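Local atomic coordinates of putative DsbA oxidoreductase SCO1869 (Streptomyces coelicolor A3, PDB entry 3GL5), a protein that probably acts as a thiol-disulfide oxidoreductase of the DsbA family, although its actual substrate and cellular role are not established. Residues A[13-16]-A[17-20]. Numbering follows the deposited sequence.
Sequences CPWC and YVGK
V18 N donates to P14 O at 3.0 Å, and the bond is nearly straight, with an angle of 168° at the hydrogen. V18 also covers that carbonyl with its side chain. One methyl, CG2, lies 3.4 Å from P14 O, because V18 CG1 stands anti to the backbone N (chi1 -175°) and turns CG2 back beside it. Y17 CB comes equally close to the same oxygen. Two side chains thus pack against P14 O, which accepts the V18 N-H. The following bonds are short as well. G19 N reaches W15 O at 2.8 Å, but from above the carbonyl plane. K20 N bonds to C16 O at 2.9 Å.

These residues form the N-terminal turns of helix 14-28, which follows strand 3-9 in a beta-alpha-beta unit. C13 is the N-cap, and its SG is joined to C16 SG in a disulfide. A CxxC pair at a helix start is the thioredoxin-type active-site motif, consistent with a redox role here.

The looser part is at the very start and on the W15 flank. Y17 N to C13 O is a weak bond of 3.3 Å. W15 CE3 only grazes V18 CB, at 4.3 Å. The indole instead gives its NE1 hydrogen bond to A235 O of the second subunit. E227 of that subunit also packs against W15, and no residue of the contact is exposed.

Two side chains are anchored elsewhere in the fold. The Y17 ring meets F128 and Y124, and its OH bonds to A89 O. K20 bends off at chi3 and chi4 to salt bridges with E24, E117 and D121.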
ATOM      1  N   CYS A  13       3.910  22.016   7.029  1.00 28.33           N
ATOM      2  CA  CYS A  13       4.254  21.609   8.386  1.00 28.25           C
ATOM      3  C   CYS A  13       5.791  21.489   8.439  1.00 27.42           C
ATOM      4  O   CYS A  13       6.349  20.526   7.935  1.00 28.33           O
ATOM      5  CB  CYS A  13       3.557  20.288   8.656  1.00 27.95           C
ATOM      6  SG  CYS A  13       4.087  19.332  10.025  1.00 30.33           S
ATOM      7  N   PRO A  14       6.472  22.496   8.991  1.00 27.31           N
ATOM      8  CA  PRO A  14       7.952  22.485   9.003  1.00 26.50           C
ATOM      9  C   PRO A  14       8.532  21.257   9.694  1.00 26.51           C
ATOM     10  O   PRO A  14       9.516  20.738   9.217  1.00 26.97           O
ATOM     11  CB  PRO A  14       8.328  23.761   9.778  1.00 26.68           C
ATOM     12  CG  PRO A  14       7.113  24.638   9.768  1.00 26.02           C
ATOM     13  CD  PRO A  14       5.894  23.758   9.515  1.00 26.39           C
ATOM     14  N   TRP A  15       7.939  20.802  10.804  1.00 26.42           N
ATOM     15  CA  TRP A  15       8.366  19.579  11.510  1.00 26.53           C
ATOM     16  C   TRP A  15       8.108  18.277  10.780  1.00 26.89           C
ATOM     17  O   TRP A  15       8.718  17.277  11.117  1.00 27.38           O
ATOM     18  CB  TRP A  15       7.701  19.487  12.889  1.00 27.17           C
ATOM     19  CG  TRP A  15       8.204  20.608  13.810  1.00 28.41           C
ATOM     20  CD1 TRP A  15       7.496  21.686  14.301  1.00 30.23           C
ATOM     21  CD2 TRP A  15       9.542  20.765  14.260  1.00 27.19           C
ATOM     22  NE1 TRP A  15       8.335  22.499  15.056  1.00 29.03           N
ATOM     23  CE2 TRP A  15       9.593  21.947  15.043  1.00 28.96           C
ATOM     24  CE3 TRP A  15      10.704  20.004  14.095  1.00 31.24           C
ATOM     25  CZ2 TRP A  15      10.769  22.381  15.673  1.00 31.94           C
ATOM     26  CZ3 TRP A  15      11.892  20.449  14.710  1.00 32.49           C
ATOM     27  CH2 TRP A  15      11.904  21.627  15.491  1.00 32.75           C
ATOM     28  N   CYS A  16       7.148  18.267   9.849  1.00 26.06           N
ATOM     29  CA  CYS A  16       6.925  17.114   8.971  1.00 25.66           C
ATOM     30  C   CYS A  16       8.132  16.968   8.032  1.00 25.52           C
ATOM     31  O   CYS A  16       8.676  15.868   7.873  1.00 25.58           O
ATOM     32  CB  CYS A  16       5.635  17.308   8.171  1.00 24.84           C
ATOM     33  SG  CYS A  16       4.160  17.335   9.179  1.00 26.43           S
ATOM     34  N   TYR A  17       8.550  18.093   7.443  1.00 24.84           N
ATOM     35  CA  TYR A  17       9.730  18.189   6.572  1.00 24.29           C
ATOM     36  C   TYR A  17      11.034  17.809   7.277  1.00 24.31           C
ATOM     37  O   TYR A  17      11.802  17.007   6.749  1.00 24.68           O
ATOM     38  CB  TYR A  17       9.823  19.604   6.045  1.00 23.94           C
ATOM     39  CG  TYR A  17      10.968  19.951   5.082  1.00 22.29           C
ATOM     40  CD1 TYR A  17      11.274  19.171   3.939  1.00 18.93           C
ATOM     41  CD2 TYR A  17      11.671  21.112   5.273  1.00 19.19           C
ATOM     42  CE1 TYR A  17      12.338  19.572   3.038  1.00 18.77           C
ATOM     43  CE2 TYR A  17      12.676  21.527   4.402  1.00 19.38           C
ATOM     44  CZ  TYR A  17      13.013  20.775   3.306  1.00 18.89           C
ATOM     45  OH  TYR A  17      14.003  21.304   2.519  1.00 18.35           O
ATOM     46  N   VAL A  18      11.273  18.374   8.466  1.00 24.19           N
ATOM     47  CA  VAL A  18      12.441  18.013   9.281  1.00 24.43           C
ATOM     48  C   VAL A  18      12.329  16.563   9.802  1.00 26.02           C
ATOM     49  O   VAL A  18      13.304  15.796   9.708  1.00 25.68           O
ATOM     50  CB  VAL A  18      12.726  19.049  10.453  1.00 23.79           C
ATOM     51  CG1 VAL A  18      13.997  18.719  11.191  1.00 21.40           C
ATOM     52  CG2 VAL A  18      12.882  20.459   9.882  1.00 24.94           C
ATOM     53  N   GLY A  19      11.153  16.185  10.320  1.00 25.49           N
ATOM     54  CA  GLY A  19      10.951  14.822  10.842  1.00 27.05           C
ATOM     55  C   GLY A  19      11.057  13.692   9.823  1.00 27.75           C
ATOM     56  O   GLY A  19      11.410  12.527  10.160  1.00 29.17           O
ATOM     57  N   LYS A  20      10.742  13.987   8.573  1.00 27.50           N
ATOM     58  CA  LYS A  20      10.889  12.972   7.551  1.00 26.91           C
ATOM     59  C   LYS A  20      12.385  12.598   7.412  1.00 26.68           C
ATOM     60  O   LYS A  20      12.748  11.424   7.368  1.00 26.04           O
ATOM     61  CB  LYS A  20      10.340  13.445   6.199  1.00 26.96           C
ATOM     62  CG  LYS A  20      10.593  12.366   5.088  1.00 27.44           C
ATOM     63  CD  LYS A  20       9.651  12.541   3.932  1.00 30.69           C
ATOM     64  CE  LYS A  20      10.344  13.140   2.794  1.00 34.11           C
ATOM     65  NZ  LYS A  20      11.174  12.067   2.154  1.00 36.31           N
TER